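Local structure of AlyGC (5GKD) at residues R226-T238 and N250-G262. The protein is an alginate lyase of polysaccharide lyase family 6, which probably cleaves alginate chains by beta-elimination. Numbering follows the deposited sequence.
Sequences RNNVFFESRGTLT and NVFFGNGVDHTGG
Phe-230 and Phe-252 stack in an offset, parallel-displaced pair inside a right-handed parallel beta-helix, the pectate-lyase-like fold. Their ring planes lie 10° apart, and CD1 of Phe-230 sits over one face of Phe-252, 3.5 Å from its CE2. Both share the same first torsion, CG anti to the carbonyl carbon (chi1 -57° and -63°), which keeps them side by side; CB of Leu-237 meets the Phe-252 edge. Flat rings suit this interior because they pile from coil to coil at the strand spacing. Strands 229-231 and 251-253 run in parallel register, Phe-230 donating its N-H to Val-251 O and accepting from Phe-253 N.

Beside the stack, Asn-228 and Asn-250 are successive members of an asparagine row along the coils, joined through their nearly coplanar amides. OD1 of Asn-250 takes two 3.0 Å bonds, from N and ND2 of Asn-228; Asn-204 donates to Asn-228 OD1. An amide suits the row because it both accepts and donates. A leucine in place of Asn-250 would probably leave the backbone N-H of Asn-228 and one N-H of its ND2 without their acceptor, though ND2 also bonds to Val-201 O.

Past the strands, Leu-237 N bonds to Gly-262 O; the Thr-236 side chain lies about 8 Å from the bound calcium ion. Gly-262, with positive phi after a cis peptide bond, sits where a CB would press on Thr-236 CG2. Extended Arg-234 reaches a salt bridge with Glu-605, and a water joins its NE to Asp-258 O. At the outer bend, Asn-255 ND2 gives Glu-232 OE2 an almost straight 2.7 Å bond, received on the anti lone pair.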
loop_
_atom_site.group_PDB
_atom_site.type_symbol
_atom_site.label_atom_id
_atom_site.label_comp_id
_atom_site.label_asym_id
_atom_site.label_seq_id
_atom_site.Cartn_x
_atom_site.Cartn_y
_atom_site.Cartn_z
ATOM N N ARG A 226 -12.687 5.985 39.352
ATOM C CA ARG A 226 -12.340 6.685 40.577
ATOM C C ARG A 226 -10.862 6.606 40.831
ATOM O O ARG A 226 -10.205 5.608 40.500
ATOM C CB ARG A 226 -13.057 6.089 41.777
ATOM C CG ARG A 226 -12.577 4.643 41.927
ATOM C CD ARG A 226 -13.368 3.793 42.852
ATOM N NE ARG A 226 -13.919 4.552 43.942
ATOM C CZ ARG A 226 -13.257 4.822 45.041
ATOM N NH1 ARG A 226 -12.003 4.406 45.213
ATOM N NH2 ARG A 226 -13.827 5.519 45.987
ATOM N N ASN A 227 -10.304 7.670 41.420
ATOM C CA ASN A 227 -8.977 7.633 42.012
ATOM C C ASN A 227 -7.889 7.309 40.998
ATOM O O ASN A 227 -6.847 6.769 41.362
ATOM C CB ASN A 227 -8.915 6.614 43.146
ATOM C CG ASN A 227 -9.709 7.045 44.347
ATOM O OD1 ASN A 227 -10.926 6.939 44.354
ATOM N ND2 ASN A 227 -9.027 7.548 45.367
ATOM N N ASN A 228 -8.093 7.656 39.737
ATOM C CA ASN A 228 -7.087 7.456 38.713
ATOM C C ASN A 228 -6.322 8.748 38.458
ATOM O O ASN A 228 -6.831 9.843 38.690
ATOM C CB ASN A 228 -7.733 6.972 37.415
ATOM C CG ASN A 228 -8.571 5.743 37.624
ATOM O OD1 ASN A 228 -8.046 4.623 37.707
ATOM N ND2 ASN A 228 -9.881 5.936 37.741
ATOM N N VAL A 229 -5.103 8.611 37.953
ATOM C CA VAL A 229 -4.254 9.746 37.623
ATOM C C VAL A 229 -3.997 9.746 36.124
ATOM O O VAL A 229 -3.663 8.708 35.545
ATOM C CB VAL A 229 -2.936 9.724 38.417
ATOM C CG1 VAL A 229 -2.003 10.810 37.911
ATOM C CG2 VAL A 229 -3.223 9.919 39.887
ATOM N N PHE A 230 -4.179 10.905 35.497
ATOM C CA PHE A 230 -3.949 11.087 34.074
ATOM C C PHE A 230 -2.826 12.104 33.890
ATOM O O PHE A 230 -3.034 13.303 34.081
ATOM C CB PHE A 230 -5.227 11.554 33.389
ATOM C CG PHE A 230 -6.383 10.625 33.579
ATOM C CD1 PHE A 230 -7.168 10.696 34.714
ATOM C CD2 PHE A 230 -6.701 9.689 32.600
ATOM C CE1 PHE A 230 -8.251 9.844 34.879
ATOM C CE2 PHE A 230 -7.754 8.840 32.765
ATOM C CZ PHE A 230 -8.537 8.918 33.906
ATOM N N PHE A 231 -1.654 11.644 33.482
ATOM C CA PHE A 231 -0.471 12.494 33.416
ATOM C C PHE A 231 -0.164 12.798 31.962
ATOM O O PHE A 231 0.197 11.898 31.201
ATOM C CB PHE A 231 0.724 11.827 34.085
ATOM C CG PHE A 231 1.990 12.660 34.048
ATOM C CD1 PHE A 231 2.878 12.557 32.993
ATOM C CD2 PHE A 231 2.284 13.539 35.081
ATOM C CE1 PHE A 231 4.033 13.309 32.971
ATOM C CE2 PHE A 231 3.439 14.277 35.076
ATOM C CZ PHE A 231 4.313 14.171 34.017
ATOM N N GLU A 232 -0.315 14.067 31.593
ATOM C CA GLU A 232 0.055 14.575 30.276
ATOM C C GLU A 232 -0.577 13.758 29.157
ATOM O O GLU A 232 0.028 13.529 28.115
ATOM C CB GLU A 232 1.576 14.638 30.122
ATOM C CG GLU A 232 2.223 15.663 31.038
ATOM C CD GLU A 232 3.741 15.810 30.840
ATOM O OE1 GLU A 232 4.328 15.140 29.957
ATOM O OE2 GLU A 232 4.344 16.604 31.584
ATOM N N SER A 233 -1.815 13.334 29.361
ATOM C CA SER A 233 -2.488 12.482 28.399
ATOM C C SER A 233 -3.333 13.338 27.473
ATOM O O SER A 233 -4.176 14.129 27.923
ATOM C CB SER A 233 -3.346 11.417 29.085
ATOM O OG SER A 233 -2.540 10.431 29.705
ATOM N N ARG A 234 -3.111 13.131 26.177
ATOM C CA ARG A 234 -3.666 13.924 25.089
ATOM C C ARG A 234 -5.078 13.453 24.745
ATOM O O ARG A 234 -5.360 12.974 23.648
ATOM C CB ARG A 234 -2.732 13.801 23.895
ATOM C CG ARG A 234 -2.670 14.945 22.955
ATOM C CD ARG A 234 -1.617 14.628 21.909
ATOM N NE ARG A 234 -1.536 15.612 20.839
ATOM C CZ ARG A 234 -2.272 15.585 19.738
ATOM N NH1 ARG A 234 -3.188 14.638 19.557
ATOM N NH2 ARG A 234 -2.098 16.505 18.818
ATOM N N GLY A 235 -5.962 13.580 25.722
ATOM C CA GLY A 235 -7.306 13.057 25.571
ATOM C C GLY A 235 -8.101 13.313 26.829
ATOM O O GLY A 235 -7.730 14.156 27.650
ATOM N N THR A 236 -9.185 12.549 26.984
ATOM C CA THR A 236 -10.201 12.806 27.987
ATOM C C THR A 236 -10.672 11.500 28.615
ATOM O O THR A 236 -10.440 10.407 28.094
ATOM C CB THR A 236 -11.431 13.514 27.393
ATOM O OG1 THR A 236 -12.144 12.613 26.530
ATOM C CG2 THR A 236 -11.026 14.737 26.591
ATOM N N LEU A 237 -11.348 11.642 29.750
ATOM C CA LEU A 237 -12.239 10.627 30.294
ATOM C C LEU A 237 -13.638 10.950 29.789
ATOM O O LEU A 237 -14.266 11.892 30.271
ATOM C CB LEU A 237 -12.183 10.639 31.816
ATOM C CG LEU A 237 -12.834 9.539 32.648
ATOM C CD1 LEU A 237 -12.465 9.723 34.132
ATOM C CD2 LEU A 237 -14.325 9.462 32.470
ATOM N N THR A 238 -14.137 10.177 28.836
ATOM C CA THR A 238 -15.409 10.476 28.202
ATOM C C THR A 238 -16.477 9.505 28.694
ATOM O O THR A 238 -16.296 8.282 28.642
ATOM C CB THR A 238 -15.305 10.420 26.682
ATOM O OG1 THR A 238 -14.562 11.555 26.204
ATOM C CG2 THR A 238 -16.703 10.436 26.058
ATOM N N ASN A 250 -10.618 11.549 40.659
ATOM C CA ASN A 250 -9.570 11.463 39.663
ATOM C C ASN A 250 -8.734 12.734 39.630
ATOM O O ASN A 250 -9.182 13.816 40.013
ATOM C CB ASN A 250 -10.179 11.205 38.286
ATOM C CG ASN A 250 -10.965 9.913 38.251
ATOM O OD1 ASN A 250 -10.382 8.829 38.252
ATOM N ND2 ASN A 250 -12.287 10.018 38.266
ATOM N N VAL A 251 -7.513 12.594 39.135
ATOM C CA VAL A 251 -6.533 13.669 39.086
ATOM C C VAL A 251 -5.932 13.742 37.682
ATOM O O VAL A 251 -5.409 12.747 37.174
ATOM C CB VAL A 251 -5.424 13.458 40.137
ATOM C CG1 VAL A 251 -4.314 14.481 39.954
ATOM C CG2 VAL A 251 -5.991 13.528 41.545
ATOM N N PHE A 252 -5.963 14.932 37.082
ATOM C CA PHE A 252 -5.470 15.180 35.730
ATOM C C PHE A 252 -4.349 16.212 35.795
ATOM O O PHE A 252 -4.601 17.393 36.079
ATOM C CB PHE A 252 -6.580 15.704 34.820
ATOM C CG PHE A 252 -7.721 14.759 34.608
ATOM C CD1 PHE A 252 -8.663 14.543 35.595
ATOM C CD2 PHE A 252 -7.891 14.144 33.384
ATOM C CE1 PHE A 252 -9.731 13.693 35.369
ATOM C CE2 PHE A 252 -8.943 13.293 33.147
ATOM C CZ PHE A 252 -9.863 13.058 34.137
ATOM N N PHE A 253 -3.124 15.787 35.527
ATOM C CA PHE A 253 -1.974 16.700 35.473
ATOM C C PHE A 253 -1.642 16.932 34.010
ATOM O O PHE A 253 -0.896 16.166 33.404
ATOM C CB PHE A 253 -0.763 16.139 36.210
ATOM C CG PHE A 253 -0.926 16.084 37.698
ATOM C CD1 PHE A 253 -1.261 17.220 38.410
ATOM C CD2 PHE A 253 -0.726 14.912 38.379
ATOM C CE1 PHE A 253 -1.412 17.164 39.777
ATOM C CE2 PHE A 253 -0.858 14.859 39.748
ATOM C CZ PHE A 253 -1.200 15.983 40.445
ATOM N N GLY A 254 -2.203 18.000 33.443
ATOM C CA GLY A 254 -1.922 18.322 32.051
ATOM C C GLY A 254 -0.550 18.921 31.827
ATOM O O GLY A 254 0.044 18.728 30.765
ATOM N N ASN A 255 -0.034 19.664 32.804
ATOM C CA ASN A 255 1.267 20.342 32.692
ATOM C C ASN A 255 1.346 21.280 31.493
ATOM O O ASN A 255 2.430 21.551 30.995
ATOM C CB ASN A 255 2.428 19.343 32.617
ATOM C CG ASN A 255 2.741 18.718 33.944
ATOM O OD1 ASN A 255 2.311 19.205 34.982
ATOM N ND2 ASN A 255 3.507 17.634 33.924
ATOM N N GLY A 256 0.217 21.784 31.004
ATOM C CA GLY A 256 0.261 22.660 29.848
ATOM C C GLY A 256 0.583 22.003 28.518
ATOM O O GLY A 256 0.762 22.709 27.526
ATOM N N VAL A 257 0.644 20.676 28.455
ATOM C CA VAL A 257 0.900 19.993 27.187
ATOM C C VAL A 257 -0.304 20.132 26.259
ATOM O O VAL A 257 -1.463 20.166 26.701
ATOM C CB VAL A 257 1.253 18.515 27.453
ATOM C CG1 VAL A 257 1.298 17.706 26.160
ATOM C CG2 VAL A 257 2.589 18.423 28.177
ATOM N N ASP A 258 -0.020 20.223 24.958
ATOM C CA ASP A 258 -1.033 20.501 23.946
ATOM C C ASP A 258 -2.115 19.432 23.943
ATOM O O ASP A 258 -1.829 18.240 24.020
ATOM C CB ASP A 258 -0.384 20.578 22.546
ATOM C CG ASP A 258 -1.226 21.378 21.539
ATOM O OD1 ASP A 258 -1.920 22.323 21.988
ATOM O OD2 ASP A 258 -1.200 21.093 20.303
ATOM N N HIS A 259 -3.364 19.867 23.842
ATOM C CA HIS A 259 -4.501 18.968 23.672
ATOM C C HIS A 259 -4.703 18.001 24.853
ATOM O O HIS A 259 -5.190 16.887 24.668
ATOM C CB HIS A 259 -4.376 18.188 22.358
ATOM C CG HIS A 259 -4.653 19.011 21.139
ATOM N ND1 HIS A 259 -5.868 19.620 20.913
ATOM C CD2 HIS A 259 -3.876 19.321 20.079
ATOM C CE1 HIS A 259 -5.827 20.271 19.767
ATOM N NE2 HIS A 259 -4.629 20.105 19.239
ATOM N N THR A 260 -4.368 18.396 26.077
ATOM C CA THR A 260 -4.712 17.606 27.258
ATOM C C THR A 260 -6.126 17.943 27.762
ATOM O O THR A 260 -6.437 19.112 28.008
ATOM C CB THR A 260 -3.691 17.847 28.377
ATOM O OG1 THR A 260 -3.448 19.250 28.524
ATOM C CG2 THR A 260 -2.390 17.147 28.100
ATOM N N GLY A 261 -6.984 16.929 27.901
ATOM C CA GLY A 261 -8.307 17.068 28.565
ATOM C C GLY A 261 -8.289 16.411 29.958
ATOM O O GLY A 261 -7.251 15.955 30.372
ATOM N N GLY A 262 -9.367 16.310 30.718
ATOM C CA GLY A 262 -10.712 16.611 30.379
ATOM C C GLY A 262 -11.619 15.525 30.953
ATOM O O GLY A 262 -11.312 14.340 30.859
HETATM O O HOH W 1 0.423 17.166 22.534
#